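Local coordinates for protein endoglucanase family 5 (Clostridium acetobutylicum ATCC 824, PDB 6PZ7) that probably hydrolyses internal glycosidic bonds of cellulose and related plant polysaccharides, as a broad-specificity endoglucanase of glycoside hydrolase family 5, subfamily 4, at residues A[29-34]-A[63-68]; A[44-49]-A[90-95]; A[104-109]-A[119-124]; A[137-142]-A[186-191]. All coordinates share one frame; numbering follows the deposited sequence.

Interaction 1 (A[29-34]-A[63-68]); sequences SPDETG and SSHIGA
His65 has CG anti to its carbonyl carbon and beside its backbone N (chi1 -48°), and chi2 of -73° turns the imidazole until CE1 meets the carbonyl of Pro30. Both residues belong to beta-alpha loops of a TIM barrel. Segment 29-34 follows strand 19-22, and segment 63-68 follows strand 55-58. These loops lie at the C-terminal end of the barrel, the end that carries the substrate cleft in this family. His65 CE1 lies 3.0 Å from Pro30 O, which approaches the ring obliquely. His65 NE2 is 3.3 Å from the same oxygen, but the angle is too poor for a hydrogen bond. The peptide bond between Ser29 and Pro30 is cis. Next to the histidine, one of two conformers of Ser64 puts OG 3.6 Å from Ser29 CB, a doubtful contact. The contact is small and sits at the surface. Elsewhere, Trp78 stacks on the His65 ring and Glu32 forms a salt bridge with Arg81. A type I beta turn runs from Asp31 to Gly34, and Asp31 OD1 accepts Glu32 N with its anti lone pair. The second oxygen of that aspartate, Asp31 OD2, comes to the edge of the imidazole, 4.4 Å from His65 CE1.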
loop_
_atom_site.group_PDB
_atom_site.type_symbol
_atom_site.label_atom_id
_atom_site.label_comp_id
_atom_site.label_asym_id
_atom_site.label_seq_id
_atom_site.Cartn_x
_atom_site.Cartn_y
_atom_site.Cartn_z
ATOM N N SER A 29 14.871 5.131 -5.478
ATOM C CA SER A 29 15.556 6.414 -5.491
ATOM C C SER A 29 16.914 6.221 -6.134
ATOM O O SER A 29 17.443 5.110 -6.150
ATOM C CB SER A 29 15.701 7.016 -4.084
ATOM O OG SER A 29 16.107 6.048 -3.149
ATOM N N PRO A 30 17.483 7.272 -6.699
ATOM C CA PRO A 30 16.884 8.605 -6.783
ATOM C C PRO A 30 15.814 8.715 -7.843
ATOM O O PRO A 30 15.073 9.698 -7.835
ATOM C CB PRO A 30 18.085 9.508 -7.128
ATOM C CG PRO A 30 19.014 8.631 -7.837
ATOM C CD PRO A 30 18.872 7.262 -7.205
ATOM N N ASP A 31 15.687 7.721 -8.720
ATOM C CA ASP A 31 14.670 7.778 -9.759
ATOM C C ASP A 31 14.134 6.377 -10.030
ATOM O O ASP A 31 14.541 5.400 -9.406
ATOM C CB ASP A 31 15.196 8.489 -11.012
ATOM C CG ASP A 31 14.132 9.360 -11.673
ATOM O OD1 ASP A 31 13.083 8.829 -12.115
ATOM O OD2 ASP A 31 14.336 10.601 -11.743
ATOM N N GLU A 32 13.191 6.307 -10.971
ATOM C CA GLU A 32 12.334 5.161 -11.168
ATOM C C GLU A 32 13.084 3.872 -11.498
ATOM O O GLU A 32 12.638 2.784 -11.164
ATOM C CB GLU A 32 11.403 5.593 -12.324
ATOM C CG GLU A 32 10.499 4.505 -12.833
ATOM C CD GLU A 32 9.469 4.972 -13.844
ATOM O OE1 GLU A 32 9.510 6.150 -14.217
ATOM O OE2 GLU A 32 8.621 4.119 -14.201
ATOM N N THR A 33 14.189 3.970 -12.208
ATOM C CA THR A 33 14.987 2.824 -12.613
ATOM C C THR A 33 16.104 2.498 -11.624
ATOM O O THR A 33 16.904 1.585 -11.887
ATOM C CB THR A 33 15.564 3.045 -14.000
ATOM O OG1 THR A 33 16.396 4.197 -13.981
ATOM C CG2 THR A 33 14.468 3.222 -15.062
ATOM N N GLY A 34 16.170 3.219 -10.509
ATOM C CA GLY A 34 17.329 3.117 -9.622
ATOM C C GLY A 34 17.523 1.778 -8.974
ATOM O O GLY A 34 18.667 1.454 -8.577
ATOM N N SER A 63 11.036 11.854 -1.143
ATOM C CA SER A 63 12.149 12.507 -0.453
ATOM C C SER A 63 13.161 13.137 -1.401
ATOM O O SER A 63 13.575 14.288 -1.202
ATOM C CB SER A 63 12.827 11.482 0.464
ATOM O OG SER A 63 13.770 12.095 1.325
ATOM N N SER A 64 13.625 12.394 -2.396
ATOM C CA SER A 64 14.664 12.820 -3.329
ATOM C C SER A 64 14.201 13.912 -4.276
ATOM O O SER A 64 15.019 14.397 -5.070
ATOM C CB SER A 64 15.154 11.640 -4.194
ATOM O OG SER A 64 15.649 10.578 -3.407
ATOM N N HIS A 65 12.928 14.253 -4.255
ATOM C CA HIS A 65 12.304 15.172 -5.196
ATOM C C HIS A 65 11.721 16.396 -4.517
ATOM O O HIS A 65 11.006 17.156 -5.178
ATOM C CB HIS A 65 11.217 14.410 -5.964
ATOM C CG HIS A 65 11.688 13.102 -6.485
ATOM N ND1 HIS A 65 12.554 12.987 -7.551
ATOM C CD2 HIS A 65 11.488 11.848 -6.025
ATOM C CE1 HIS A 65 12.830 11.708 -7.751
ATOM N NE2 HIS A 65 12.204 10.996 -6.835
ATOM N N ILE A 66 11.994 16.583 -3.231
ATOM C CA ILE A 66 11.486 17.686 -2.422
ATOM C C ILE A 66 12.635 18.660 -2.163
ATOM O O ILE A 66 13.713 18.267 -1.705
ATOM C CB ILE A 66 10.926 17.159 -1.092
ATOM C CG1 ILE A 66 9.707 16.265 -1.329
ATOM C CG2 ILE A 66 10.599 18.342 -0.154
ATOM C CD1 ILE A 66 9.349 15.450 -0.099
ATOM N N GLY A 67 12.396 19.938 -2.437
ATOM C CA GLY A 67 13.369 20.985 -2.191
ATOM C C GLY A 67 13.435 21.412 -0.740
ATOM O O GLY A 67 12.812 20.844 0.152
ATOM N N ALA A 68 14.231 22.444 -0.506
ATOM C CA ALA A 68 14.457 22.909 0.855
ATOM C C ALA A 68 13.181 23.466 1.466
ATOM O O ALA A 68 12.329 24.051 0.778
ATOM C CB ALA A 68 15.520 24.005 0.873
#

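Interaction 2 (A[44-49]-A[90-95]); sequences MIDKIK and IQDHMY
Lys49 NZ is held by two successive backbone carbonyls. It donates to Asp92 O at 3.0 Å, approaching in the carbonyl plane with a C=O...N angle of 159°. A weak second bond of 3.3 Å runs from Lys49 NZ to His93 O. Both acceptors lie just past the end of helix 76-91, where a positive charge would suit the helix dipole. His93 turns the chain there with positive phi. The lysine has CG anti to its backbone N and bends at chi2. Its aliphatic part slides past Met94 in the opposite direction, with Lys49 CD 3.8 Å from Met94 CG. This is the outer layer of a TIM barrel. Helix 42-51 here packs against the link from helix 76-91 into strand 95-99. Met94 bends at chi3 (-70°), which brings its CE to within 3.7 Å of Ile45 CG2. Met94 SD lies 4.3 Å from Ile48 CG2. Met94 and Ile48 both also touch Val56 of strand 55-58, so this apolar group reaches down to the barrel wall. On the outer side two acids meet. Asp46 OD1 is 2.6 Å from Asp92 OD2, the side chains cross at about a right angle, and the carboxylate planes are 33° apart. One acid of the pair probably holds a proton. Lys42 forms salt bridges with Asp46 OD1 and Asp92 OD1 and would help balance the remaining charge. Asp92 OD2 also touches the isoleucine, 3.8 Å from Ile45 CG2.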
loop_
_atom_site.group_PDB
_atom_site.type_symbol
_atom_site.label_atom_id
_atom_site.label_comp_id
_atom_site.label_asym_id
_atom_site.label_seq_id
_atom_site.Cartn_x
_atom_site.Cartn_y
_atom_site.Cartn_z
ATOM N N MET A 44 2.899 -2.491 -19.815
ATOM C CA MET A 44 3.013 -3.246 -18.562
ATOM C C MET A 44 1.705 -3.175 -17.777
ATOM O O MET A 44 1.200 -4.180 -17.265
ATOM C CB MET A 44 4.177 -2.693 -17.722
ATOM C CG MET A 44 5.550 -2.912 -18.328
ATOM S SD MET A 44 6.781 -1.957 -17.404
ATOM C CE MET A 44 8.123 -1.971 -18.609
ATOM N N ILE A 45 1.140 -1.969 -17.669
ATOM C CA ILE A 45 -0.117 -1.788 -16.932
ATOM C C ILE A 45 -1.277 -2.486 -17.650
ATOM O O ILE A 45 -2.172 -3.070 -17.009
ATOM C CB ILE A 45 -0.366 -0.292 -16.673
ATOM C CG1 ILE A 45 0.782 0.311 -15.869
ATOM C CG2 ILE A 45 -1.720 -0.077 -16.023
ATOM C CD1 ILE A 45 1.066 -0.372 -14.531
ATOM N N ASP A 46 -1.262 -2.499 -18.987
ATOM C CA ASP A 46 -2.256 -3.253 -19.740
ATOM C C ASP A 46 -2.214 -4.743 -19.373
ATOM O O ASP A 46 -3.259 -5.404 -19.327
ATOM C CB ASP A 46 -2.003 -3.092 -21.254
ATOM C CG ASP A 46 -2.320 -1.723 -21.802
ATOM O OD1 ASP A 46 -2.945 -0.863 -21.146
ATOM O OD2 ASP A 46 -1.953 -1.484 -22.975
ATOM N N LYS A 47 -1.018 -5.290 -19.154
ATOM C CA LYS A 47 -0.918 -6.697 -18.750
ATOM C C LYS A 47 -1.646 -6.930 -17.423
ATOM O O LYS A 47 -2.306 -7.955 -17.226
ATOM C CB LYS A 47 0.559 -7.046 -18.581
ATOM C CG LYS A 47 0.902 -8.507 -18.611
ATOM C CD LYS A 47 0.997 -9.054 -20.027
ATOM C CE LYS A 47 1.370 -10.478 -19.895
ATOM N NZ LYS A 47 1.254 -11.193 -21.150
ATOM N N ILE A 48 -1.500 -5.994 -16.490
ATOM C CA ILE A 48 -2.184 -6.074 -15.200
ATOM C C ILE A 48 -3.691 -6.098 -15.378
ATOM O O ILE A 48 -4.394 -6.943 -14.798
ATOM C CB ILE A 48 -1.756 -4.895 -14.296
ATOM C CG1 ILE A 48 -0.229 -4.791 -14.162
ATOM C CG2 ILE A 48 -2.491 -4.922 -12.964
ATOM C CD1 ILE A 48 0.427 -6.030 -13.696
ATOM N N LYS A 49 -4.213 -5.181 -16.195
ATOM C CA LYS A 49 -5.646 -5.131 -16.455
ATOM C C LYS A 49 -6.135 -6.409 -17.109
ATOM O O LYS A 49 -7.175 -6.963 -16.716
ATOM C CB LYS A 49 -5.936 -3.934 -17.355
ATOM C CG LYS A 49 -7.367 -3.810 -17.866
ATOM C CD LYS A 49 -8.324 -3.570 -16.734
ATOM C CE LYS A 49 -9.730 -3.215 -17.274
ATOM N NZ LYS A 49 -10.526 -2.536 -16.209
ATOM N N ILE A 90 -5.422 4.762 -14.668
ATOM C CA ILE A 90 -6.750 5.358 -14.788
ATOM C C ILE A 90 -7.303 5.133 -16.178
ATOM O O ILE A 90 -8.505 4.851 -16.336
ATOM C CB ILE A 90 -6.709 6.849 -14.386
ATOM C CG1 ILE A 90 -6.369 7.016 -12.875
ATOM C CG2 ILE A 90 -7.987 7.574 -14.759
ATOM C CD1 ILE A 90 -7.410 6.502 -11.926
ATOM N N GLN A 91 -6.472 5.287 -17.216
ATOM C CA GLN A 91 -6.924 5.067 -18.589
ATOM C C GLN A 91 -7.312 3.617 -18.855
ATOM O O GLN A 91 -8.034 3.349 -19.829
ATOM C CB GLN A 91 -5.818 5.474 -19.573
ATOM C CG GLN A 91 -5.608 6.955 -19.646
ATOM C CD GLN A 91 -4.363 7.373 -20.380
ATOM O OE1 GLN A 91 -3.562 6.535 -20.823
ATOM N NE2 GLN A 91 -4.159 8.672 -20.515
ATOM N N ASP A 92 -6.864 2.683 -18.038
ATOM C CA ASP A 92 -7.268 1.288 -18.108
ATOM C C ASP A 92 -8.475 1.002 -17.215
ATOM O O ASP A 92 -8.789 -0.186 -16.980
ATOM C CB ASP A 92 -6.104 0.343 -17.819
ATOM C CG ASP A 92 -5.187 0.170 -18.997
ATOM O OD1 ASP A 92 -5.417 0.735 -20.089
ATOM O OD2 ASP A 92 -4.163 -0.552 -18.865
ATOM N N HIS A 93 -9.141 2.018 -16.696
ATOM C CA HIS A 93 -10.360 1.864 -15.914
ATOM C C HIS A 93 -10.134 0.974 -14.690
ATOM O O HIS A 93 -10.969 0.134 -14.345
ATOM C CB HIS A 93 -11.529 1.414 -16.790
ATOM C CG HIS A 93 -11.915 2.440 -17.803
ATOM N ND1 HIS A 93 -12.462 3.655 -17.464
ATOM C CD2 HIS A 93 -11.778 2.449 -19.145
ATOM C CE1 HIS A 93 -12.707 4.346 -18.572
ATOM N NE2 HIS A 93 -12.274 3.646 -19.593
ATOM N N MET A 94 -8.999 1.140 -14.028
ATOM C CA MET A 94 -8.694 0.546 -12.739
ATOM C C MET A 94 -8.637 1.648 -11.682
ATOM O O MET A 94 -8.508 2.840 -11.987
ATOM C CB MET A 94 -7.364 -0.191 -12.784
ATOM C CG MET A 94 -7.444 -1.429 -13.685
ATOM S SD MET A 94 -5.978 -2.509 -13.625
ATOM C CE MET A 94 -4.777 -1.472 -14.462
ATOM N N TYR A 95 -8.736 1.232 -10.425
ATOM C CA TYR A 95 -8.383 2.091 -9.302
ATOM C C TYR A 95 -6.879 2.243 -9.231
ATOM O O TYR A 95 -6.139 1.285 -9.478
ATOM C CB TYR A 95 -8.895 1.494 -7.966
ATOM C CG TYR A 95 -10.383 1.606 -7.815
ATOM C CD1 TYR A 95 -11.242 0.639 -8.344
ATOM C CD2 TYR A 95 -10.950 2.678 -7.151
ATOM C CE1 TYR A 95 -12.615 0.757 -8.219
ATOM C CE2 TYR A 95 -12.326 2.815 -7.030
ATOM C CZ TYR A 95 -13.153 1.865 -7.590
ATOM O OH TYR A 95 -14.521 2.046 -7.451
#

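Interaction 3 (A[104-109]-A[119-124]); sequences TSWIIP and DELTKV
The irregular chain at Trp106 and Ile107 passes beside helix 111-132, their CA atoms 7.8 Å and 7.5 Å from those of Glu120 and Leu121 respectively. This is a beta-alpha loop of the TIM barrel, between strand 95-99 and helix 111-132, folding back on the helix it leads into. Trp106 carries the contact. Its CB points toward the helix, and its CG stands between the backbone N and the carbonyl carbon (chi1 60°). Glu120 lies across one face of the indole. The glutamate has CG anti to its backbone N and runs extended, which carries CD over the ring. Its chi3 of -7° sets the carboxylate, whose plane is 20° from that of the indole. Glu120 OE2 sits 3.5 Å above the ring plane, toward the rim, and Glu120 CD is 3.3 Å from Trp106 CE3. Ile107 CG1 packs on the opposite face, also offset toward the rim. The indole is therefore sandwiched. At its edge Leu121 CA lies in the ring plane. Asp103 accepts a hydrogen bond from Trp106 NE1 and helps fix the ring's rotation. Ser117 OG of helix 111-132 donates to Trp106 O and accepts from Ile108 N, tying the loop backbone down. Ile107 crosses Leu121 at about a right angle, CD1 to CD2 3.9 Å, and Phe170 of helix 161-180 touches both. The tryptophan and Val124 meet tip to tip, with Trp106 CH2 4.0 Å from Val124 CB.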
loop_
_atom_site.group_PDB
_atom_site.type_symbol
_atom_site.label_atom_id
_atom_site.label_comp_id
_atom_site.label_asym_id
_atom_site.label_seq_id
_atom_site.Cartn_x
_atom_site.Cartn_y
_atom_site.Cartn_z
ATOM N N THR A 104 10.416 8.055 5.469
ATOM C CA THR A 104 10.691 8.083 6.911
ATOM C C THR A 104 11.811 9.035 7.277
ATOM O O THR A 104 11.922 9.393 8.471
ATOM C CB THR A 104 11.053 6.698 7.457
ATOM O OG1 THR A 104 12.237 6.240 6.827
ATOM C CG2 THR A 104 9.937 5.675 7.218
ATOM N N SER A 105 12.630 9.473 6.335
ATOM C CA SER A 105 13.712 10.388 6.677
ATOM C C SER A 105 13.177 11.714 7.169
ATOM O O SER A 105 13.868 12.392 7.952
ATOM C CB SER A 105 14.621 10.611 5.467
ATOM O OG SER A 105 13.921 11.180 4.388
ATOM N N TRP A 106 11.973 12.143 6.722
ATOM C CA TRP A 106 11.405 13.427 7.082
ATOM C C TRP A 106 10.044 13.295 7.750
ATOM O O TRP A 106 9.563 14.268 8.328
ATOM C CB TRP A 106 11.359 14.386 5.869
ATOM C CG TRP A 106 10.546 13.888 4.720
ATOM C CD1 TRP A 106 10.984 13.098 3.690
ATOM C CD2 TRP A 106 9.185 14.170 4.467
ATOM N NE1 TRP A 106 9.954 12.866 2.806
ATOM C CE2 TRP A 106 8.832 13.504 3.270
ATOM C CE3 TRP A 106 8.206 14.897 5.147
ATOM C CZ2 TRP A 106 7.556 13.564 2.737
ATOM C CZ3 TRP A 106 6.937 14.960 4.599
ATOM C CH2 TRP A 106 6.620 14.305 3.427
ATOM N N ILE A 107 9.420 12.119 7.739
ATOM C CA ILE A 107 8.189 11.836 8.474
ATOM C C ILE A 107 8.612 11.015 9.688
ATOM O O ILE A 107 8.903 9.831 9.541
ATOM C CB ILE A 107 7.167 11.076 7.625
ATOM C CG1 ILE A 107 6.852 11.826 6.330
ATOM C CG2 ILE A 107 5.923 10.814 8.431
ATOM C CD1 ILE A 107 6.056 11.038 5.319
ATOM N N ILE A 108 8.663 11.625 10.869
ATOM C CA ILE A 108 9.280 11.018 12.054
ATOM C C ILE A 108 8.301 11.057 13.217
ATOM O O ILE A 108 8.107 12.111 13.807
ATOM C CB ILE A 108 10.621 11.666 12.413
ATOM C CG1 ILE A 108 11.545 11.742 11.192
ATOM C CG2 ILE A 108 11.262 10.867 13.550
ATOM C CD1 ILE A 108 12.765 12.671 11.420
ATOM N N PRO A 109 7.689 9.903 13.577
ATOM C CA PRO A 109 6.592 9.947 14.571
ATOM C C PRO A 109 7.080 9.901 16.014
ATOM O O PRO A 109 6.890 8.925 16.758
ATOM C CB PRO A 109 5.741 8.732 14.185
ATOM C CG PRO A 109 6.722 7.772 13.611
ATOM C CD PRO A 109 7.667 8.662 12.789
ATOM N N ASP A 119 4.567 20.022 9.610
ATOM C CA ASP A 119 4.663 21.150 8.700
ATOM C C ASP A 119 5.043 20.667 7.308
ATOM O O ASP A 119 4.450 21.082 6.307
ATOM C CB ASP A 119 5.682 22.154 9.235
ATOM C CG ASP A 119 5.860 23.302 8.304
ATOM O OD1 ASP A 119 4.923 24.118 8.210
ATOM O OD2 ASP A 119 6.896 23.360 7.647
ATOM N N GLU A 120 6.062 19.828 7.197
ATOM C CA GLU A 120 6.488 19.368 5.878
ATOM C C GLU A 120 5.391 18.531 5.219
ATOM O O GLU A 120 5.156 18.640 4.011
ATOM C CB GLU A 120 7.822 18.612 5.966
ATOM C CG GLU A 120 8.321 18.316 4.581
ATOM C CD GLU A 120 9.753 17.784 4.498
ATOM O OE1 GLU A 120 10.464 17.750 5.520
ATOM O OE2 GLU A 120 10.128 17.396 3.341
ATOM N N LEU A 121 4.696 17.688 5.980
ATOM C CA LEU A 121 3.617 16.888 5.426
ATOM C C LEU A 121 2.539 17.770 4.860
ATOM O O LEU A 121 1.983 17.460 3.802
ATOM C CB LEU A 121 3.014 16.045 6.539
ATOM C CG LEU A 121 3.538 14.646 6.731
ATOM C CD1 LEU A 121 2.914 14.035 7.996
ATOM C CD2 LEU A 121 3.271 13.761 5.480
ATOM N N THR A 122 2.218 18.867 5.530
ATOM C CA THR A 122 1.227 19.799 5.014
ATOM C C THR A 122 1.671 20.345 3.662
ATOM O O THR A 122 0.887 20.369 2.703
ATOM C CB THR A 122 0.999 20.949 6.010
ATOM O OG1 THR A 122 0.593 20.434 7.278
ATOM C CG2 THR A 122 -0.053 21.886 5.517
ATOM N N LYS A 123 2.919 20.808 3.571
ATOM C CA LYS A 123 3.390 21.391 2.317
ATOM C C LYS A 123 3.440 20.358 1.200
ATOM O O LYS A 123 3.074 20.632 0.050
ATOM C CB LYS A 123 4.788 22.003 2.504
ATOM C CG LYS A 123 4.809 23.465 2.901
ATOM C CD LYS A 123 4.304 23.718 4.341
ATOM C CE LYS A 123 4.499 25.205 4.756
ATOM N NZ LYS A 123 3.990 25.424 6.114
ATOM N N VAL A 124 3.926 19.163 1.513
ATOM C CA VAL A 124 4.104 18.115 0.500
ATOM C C VAL A 124 2.756 17.553 0.040
ATOM O O VAL A 124 2.483 17.520 -1.160
ATOM C CB VAL A 124 5.065 17.021 1.010
ATOM C CG1 VAL A 124 5.077 15.826 0.095
ATOM C CG2 VAL A 124 6.462 17.588 1.173
#

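Interaction 4 (A[137-142]-A[186-191]); sequences SHLIFQ and SSRFIM. Unlike the reference sequence in segment 137-142: Gln142 (reference Glu).
Arg188 lies over one face of the Phe141 ring. Its CD sits above the ring centre, 3.5 Å from the centroid and 4° off the normal, as a CH-pi contact. The chain then bends at chi3 (-49°), which turns NE over the ring toward Phe141 CZ. The guanidinium plane is tilted 45° from the ring, and the cation-pi contact is off-centre. Within that plane, Arg188 NH1 donates to Leu139 O at 2.9 Å. Asn185 and Tyr135 O take further N-H groups. Phe141 and Ile190 point to one face of the sheet, toward helix 161-180. Gln142 (Glu in the reference sequence) and Met191 point to the other face, where Gln142 NE2 is 3.5 Å from Met191 CE. Arg57 and Asn99 bind Gln142 OE1. Met191 crosses Ile140 obliquely, its SD 4.0 Å from Ile140 CG2. Between the backbones, Met191 N donates to Phe141 O at 2.8 Å, and Phe141 N bonds weakly to Phe189 O. Before the strands pair, a water donates to Ser137 O and Leu139 O and accepts from Phe189 N. Parallel neighbours joined through an outer helix, strand 139-142 to helix 161-180 to strand 190-193, are the beta-alpha-beta unit of a TIM barrel.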
loop_
_atom_site.group_PDB
_atom_site.type_symbol
_atom_site.label_atom_id
_atom_site.label_comp_id
_atom_site.label_asym_id
_atom_site.label_seq_id
_atom_site.Cartn_x
_atom_site.Cartn_y
_atom_site.Cartn_z
ATOM N N SER A 137 -13.217 9.281 -8.376
ATOM C CA SER A 137 -13.031 8.439 -7.199
ATOM C C SER A 137 -12.232 7.189 -7.468
ATOM O O SER A 137 -11.912 6.458 -6.519
ATOM C CB SER A 137 -14.383 8.056 -6.607
ATOM O OG SER A 137 -15.096 7.211 -7.477
ATOM N N HIS A 138 -11.856 6.913 -8.721
ATOM C CA HIS A 138 -10.937 5.811 -8.982
ATOM C C HIS A 138 -9.516 6.109 -8.539
ATOM O O HIS A 138 -8.710 5.182 -8.448
ATOM C CB HIS A 138 -10.962 5.378 -10.446
ATOM C CG HIS A 138 -12.239 4.694 -10.809
ATOM N ND1 HIS A 138 -13.371 5.390 -11.182
ATOM C CD2 HIS A 138 -12.587 3.388 -10.770
ATOM C CE1 HIS A 138 -14.352 4.532 -11.416
ATOM N NE2 HIS A 138 -13.909 3.315 -11.158
ATOM N N LEU A 139 -9.156 7.367 -8.285
ATOM C CA LEU A 139 -7.862 7.705 -7.694
ATOM C C LEU A 139 -8.048 7.856 -6.187
ATOM O O LEU A 139 -8.831 8.691 -5.721
ATOM C CB LEU A 139 -7.286 8.994 -8.284
ATOM C CG LEU A 139 -5.939 9.405 -7.709
ATOM C CD1 LEU A 139 -4.858 8.348 -7.889
ATOM C CD2 LEU A 139 -5.478 10.757 -8.300
ATOM N N ILE A 140 -7.356 7.007 -5.440
ATOM C CA ILE A 140 -7.356 6.966 -3.978
ATOM C C ILE A 140 -6.000 7.467 -3.505
ATOM O O ILE A 140 -4.958 7.097 -4.084
ATOM C CB ILE A 140 -7.577 5.503 -3.529
ATOM C CG1 ILE A 140 -8.987 5.034 -3.964
ATOM C CG2 ILE A 140 -7.382 5.342 -2.028
ATOM C CD1 ILE A 140 -9.221 3.553 -3.812
ATOM N N PHE A 141 -5.991 8.317 -2.475
ATOM C CA PHE A 141 -4.752 8.740 -1.843
ATOM C C PHE A 141 -4.506 7.878 -0.614
ATOM O O PHE A 141 -5.435 7.617 0.145
ATOM C CB PHE A 141 -4.787 10.220 -1.414
ATOM C CG PHE A 141 -4.852 11.228 -2.533
ATOM C CD1 PHE A 141 -4.501 10.945 -3.825
ATOM C CD2 PHE A 141 -5.281 12.501 -2.248
ATOM C CE1 PHE A 141 -4.594 11.921 -4.819
ATOM C CE2 PHE A 141 -5.404 13.467 -3.229
ATOM C CZ PHE A 141 -5.018 13.201 -4.504
ATOM N N GLN A 142 -3.258 7.481 -0.379
ATOM C CA GLN A 142 -2.858 6.771 0.831
ATOM C C GLN A 142 -1.837 7.688 1.516
ATOM O O GLN A 142 -0.797 8.023 0.943
ATOM C CB GLN A 142 -2.275 5.425 0.460
ATOM C CG GLN A 142 -1.618 4.680 1.591
ATOM C CD GLN A 142 -0.836 3.468 1.096
ATOM O OE1 GLN A 142 0.387 3.348 1.379
ATOM N NE2 GLN A 142 -1.459 2.611 0.412
ATOM N N SER A 186 -12.484 16.928 -2.048
ATOM C CA SER A 186 -13.452 17.038 -0.957
ATOM C C SER A 186 -14.113 15.703 -0.659
ATOM O O SER A 186 -14.529 15.459 0.484
ATOM C CB SER A 186 -14.507 18.104 -1.284
ATOM O OG SER A 186 -13.905 19.382 -1.363
ATOM N N SER A 187 -14.194 14.822 -1.659
ATOM C CA SER A 187 -14.889 13.550 -1.511
ATOM C C SER A 187 -14.044 12.344 -1.898
ATOM O O SER A 187 -14.585 11.233 -2.000
ATOM C CB SER A 187 -16.187 13.556 -2.318
ATOM O OG SER A 187 -15.901 13.869 -3.661
ATOM N N ARG A 188 -12.755 12.535 -2.157
ATOM C CA ARG A 188 -11.878 11.416 -2.518
ATOM C C ARG A 188 -11.764 10.446 -1.341
ATOM O O ARG A 188 -11.719 10.851 -0.180
ATOM C CB ARG A 188 -10.493 11.950 -2.900
ATOM C CG ARG A 188 -9.590 10.896 -3.485
ATOM C CD ARG A 188 -8.278 11.427 -4.081
ATOM N NE ARG A 188 -8.515 12.557 -4.963
ATOM C CZ ARG A 188 -9.153 12.533 -6.111
ATOM N NH1 ARG A 188 -9.553 11.393 -6.655
ATOM N NH2 ARG A 188 -9.448 13.681 -6.727
ATOM N N PHE A 189 -11.682 9.170 -1.639
ATOM C CA PHE A 189 -11.384 8.146 -0.634
ATOM C C PHE A 189 -9.897 8.148 -0.311
ATOM O O PHE A 189 -9.049 8.326 -1.189
ATOM C CB PHE A 189 -11.899 6.781 -1.103
ATOM C CG PHE A 189 -13.388 6.747 -1.206
ATOM C CD1 PHE A 189 -14.039 7.209 -2.348
ATOM C CD2 PHE A 189 -14.174 6.411 -0.104
ATOM C CE1 PHE A 189 -15.432 7.278 -2.396
ATOM C CE2 PHE A 189 -15.560 6.456 -0.181
ATOM C CZ PHE A 189 -16.168 6.902 -1.317
ATOM N N ILE A 190 -9.605 7.980 0.977
ATOM C CA ILE A 190 -8.259 8.126 1.525
ATOM C C ILE A 190 -7.952 6.932 2.400
ATOM O O ILE A 190 -8.727 6.619 3.305
ATOM C CB ILE A 190 -8.078 9.448 2.311
ATOM C CG1 ILE A 190 -8.388 10.670 1.451
ATOM C CG2 ILE A 190 -6.657 9.528 2.860
ATOM C CD1 ILE A 190 -8.484 11.992 2.196
ATOM N N MET A 191 -6.819 6.287 2.150
ATOM C CA MET A 191 -6.310 5.214 2.998
ATOM C C MET A 191 -5.323 5.773 4.015
ATOM O O MET A 191 -4.456 6.587 3.671
ATOM C CB MET A 191 -5.616 4.141 2.154
ATOM C CG MET A 191 -6.585 3.266 1.399
ATOM S SD MET A 191 -5.862 2.269 0.058
ATOM C CE MET A 191 -4.667 1.305 0.962
HETATM O O HOH W 1 -11.187 8.000 -4.298
#

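In the fold
From the N terminus, segment 29-34 comes first and meets 63-68, closing 28 residues. Interaction 2 begins inside that span at 44-49 and ends beyond it at 90-95, so interactions 1 and 2 cross. They hold the first two beta-alpha units together, interaction 1 through loops and interaction 2 through helix 42-51 and the end of helix 76-91. Interaction 3 follows in series and closes only nine residues, between a loop and its own helix. It touches interaction 1 where Ser63 meets Ser105. Interaction 4 comes last, closes 43 residues and pairs strands 139-142 and 190-193. It touches interaction 2 where Tyr95 packs on His138.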